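Local coordinates for uncharacterized protein Lpg0364 (Legionella pneumophila subsp. pneumophila, PDB 4Q63) that is of unknown function but carries a PilZ-like domain and may bind the second messenger cyclic di-GMP, at residues G50-Q55 with L77-E82. Residues are numbered along the deposited sequence; the frame is centred on the assembly and turned at random.
Sequences GVLKLQ and LHFTKE
Leu77 meets Leu52 through one methyl from each: CD1 of Leu77 lies 4.0 Å from CD2 of Leu52, and the two side chains approach at about a right angle. Leu77 has its CG anti to its carbonyl carbon (chi1 -49°), and the extended second torsion (chi2 -177°) puts CD1, rather than CD2, at Leu52. The next residue, His78, has its ND1 hydrogen-bonded to Glu66 OE2 on the adjoining strand 59-71. That Leu77 and Phe79 touch Leu52 while His78 does not is ordinary strand alternation. The PilZ-like beta-barrel rests instead on the curled antiparallel sheet and its pairings: strands 49-56 and 74-79 are not paired with each other; each pairs with 59-71. In keeping with this, no hydrogen bond joins the two segments, and their closest CA atoms, those of Leu52 and Phe79, are 9.0 Å apart, so contact is made by side chains across the barrel interior. Phe79 brings its ring inward although its CB sets off to one side. Its CE1 comes within 3.8 Å of Leu52 CD2, with CZ of the same ring at 4.1 Å from that methyl. CD2 sits near the ring plane, which makes this an edge contact. With CG anti to the backbone N (chi1 178°), Leu52 extends from its strand, and its second torsion turns CD1 back and leaves CD2 as the extended branch, hence the methyl that reaches both partners. The Leu52 side chain is also packed against Ala20, Leu22 and Ile27, while Phe79 rests on Thr85 and Leu88 of helix 82-100. Past Phe79 the strand ends; Thr80 leads to Lys81, the N-cap residue of that helix.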
loop_
_atom_site.group_PDB
_atom_site.type_symbol
_atom_site.label_atom_id
_atom_site.label_comp_id
_atom_site.label_asym_id
_atom_site.label_seq_id
_atom_site.Cartn_x
_atom_site.Cartn_y
_atom_site.Cartn_z
ATOM N N GLY A 50 5.308 -9.000 -6.734
ATOM C CA GLY A 50 6.256 -8.001 -7.186
ATOM C C GLY A 50 6.691 -7.031 -6.104
ATOM O O GLY A 50 6.710 -7.365 -4.915
ATOM N N VAL A 51 7.036 -5.822 -6.531
ATOM C CA VAL A 51 7.495 -4.767 -5.637
ATOM C C VAL A 51 6.608 -3.562 -5.831
ATOM O O VAL A 51 6.412 -3.114 -6.958
ATOM C CB VAL A 51 8.935 -4.299 -5.985
ATOM C CG1 VAL A 51 9.310 -3.069 -5.134
ATOM C CG2 VAL A 51 9.940 -5.412 -5.794
ATOM N N LEU A 52 6.074 -3.035 -4.735
ATOM C CA LEU A 52 5.266 -1.820 -4.779
ATOM C C LEU A 52 6.085 -0.660 -4.205
ATOM O O LEU A 52 6.750 -0.823 -3.176
ATOM C CB LEU A 52 4.018 -2.024 -3.936
ATOM C CG LEU A 52 3.033 -0.866 -3.777
ATOM C CD1 LEU A 52 2.444 -0.488 -5.134
ATOM C CD2 LEU A 52 1.912 -1.269 -2.812
ATOM N N LYS A 53 6.052 0.492 -4.870
ATOM C CA LYS A 53 6.714 1.672 -4.350
ATOM C C LYS A 53 5.672 2.556 -3.670
ATOM O O LYS A 53 4.668 2.922 -4.275
ATOM C CB LYS A 53 7.425 2.439 -5.465
ATOM C CG LYS A 53 8.275 3.610 -4.964
ATOM C CD LYS A 53 9.148 4.172 -6.091
ATOM C CE LYS A 53 8.828 5.634 -6.374
ATOM N NZ LYS A 53 9.654 6.175 -7.498
ATOM N N LEU A 54 5.924 2.906 -2.417
ATOM C CA LEU A 54 4.978 3.689 -1.632
ATOM C C LEU A 54 5.574 5.024 -1.257
ATOM O O LEU A 54 6.729 5.107 -0.809
ATOM C CB LEU A 54 4.646 2.921 -0.359
ATOM C CG LEU A 54 3.227 2.911 0.176
ATOM C CD1 LEU A 54 2.280 2.350 -0.868
ATOM C CD2 LEU A 54 3.234 2.075 1.432
ATOM N N GLN A 55 4.794 6.084 -1.454
ATOM C CA GLN A 55 5.180 7.401 -0.992
ATOM C C GLN A 55 4.125 8.001 -0.071
ATOM O O GLN A 55 2.928 8.101 -0.418
ATOM C CB GLN A 55 5.459 8.344 -2.161
ATOM C CG GLN A 55 5.920 9.723 -1.696
ATOM C CD GLN A 55 6.539 10.539 -2.810
ATOM O OE1 GLN A 55 7.167 11.575 -2.568
ATOM N NE2 GLN A 55 6.371 10.074 -4.045
ATOM N N LEU A 77 -3.743 -6.645 -1.771
ATOM C CA LEU A 77 -2.328 -7.005 -1.711
ATOM C C LEU A 77 -1.928 -7.373 -0.299
ATOM O O LEU A 77 -2.436 -6.824 0.673
ATOM C CB LEU A 77 -1.437 -5.845 -2.171
ATOM C CG LEU A 77 -1.783 -5.143 -3.476
ATOM C CD1 LEU A 77 -0.717 -4.062 -3.767
ATOM C CD2 LEU A 77 -1.903 -6.140 -4.641
ATOM N N HIS A 78 -1.028 -8.332 -0.199
ATOM C CA HIS A 78 -0.433 -8.738 1.062
ATOM C C HIS A 78 1.071 -8.392 1.004
ATOM O O HIS A 78 1.745 -8.818 0.064
ATOM C CB HIS A 78 -0.589 -10.230 1.129
ATOM C CG HIS A 78 0.152 -10.884 2.245
ATOM N ND1 HIS A 78 0.783 -12.100 2.098
ATOM C CD2 HIS A 78 0.320 -10.518 3.534
ATOM C CE1 HIS A 78 1.331 -12.444 3.248
ATOM N NE2 HIS A 78 1.056 -11.504 4.131
ATOM N N PHE A 79 1.591 -7.640 1.985
ATOM C CA PHE A 79 3.034 -7.320 2.032
ATOM C C PHE A 79 3.741 -8.453 2.759
ATOM O O PHE A 79 3.461 -8.739 3.919
ATOM C CB PHE A 79 3.314 -5.998 2.752
ATOM C CG PHE A 79 2.618 -4.810 2.146
ATOM C CD1 PHE A 79 2.581 -4.630 0.772
ATOM C CD2 PHE A 79 1.986 -3.880 2.951
ATOM C CE1 PHE A 79 1.948 -3.544 0.222
ATOM C CE2 PHE A 79 1.342 -2.778 2.400
ATOM C CZ PHE A 79 1.319 -2.609 1.043
ATOM N N THR A 80 4.666 -9.101 2.070
ATOM C CA THR A 80 5.179 -10.372 2.528
ATOM C C THR A 80 6.400 -10.360 3.436
ATOM O O THR A 80 6.720 -11.390 4.038
ATOM C CB THR A 80 5.467 -11.277 1.324
ATOM O OG1 THR A 80 6.271 -10.557 0.384
ATOM C CG2 THR A 80 4.148 -11.665 0.649
ATOM N N LYS A 81 7.099 -9.228 3.537
ATOM C CA LYS A 81 8.342 -9.212 4.318
ATOM C C LYS A 81 8.154 -8.524 5.662
ATOM O O LYS A 81 7.827 -7.329 5.728
ATOM C CB LYS A 81 9.488 -8.557 3.537
ATOM C CG LYS A 81 9.650 -9.124 2.135
ATOM C CD LYS A 81 10.035 -10.610 2.183
ATOM C CE LYS A 81 10.024 -11.249 0.798
ATOM N NZ LYS A 81 10.665 -10.402 -0.233
ATOM N N GLU A 82 8.386 -9.286 6.725
ATOM C CA GLU A 82 8.183 -8.793 8.078
ATOM C C GLU A 82 8.960 -7.511 8.363
ATOM O O GLU A 82 8.401 -6.566 8.913
ATOM C CB GLU A 82 8.518 -9.868 9.117
ATOM C CG GLU A 82 7.884 -9.605 10.476
ATOM C CD GLU A 82 7.885 -10.835 11.363
ATOM O OE1 GLU A 82 8.970 -11.205 11.859
ATOM O OE2 GLU A 82 6.800 -11.433 11.555
#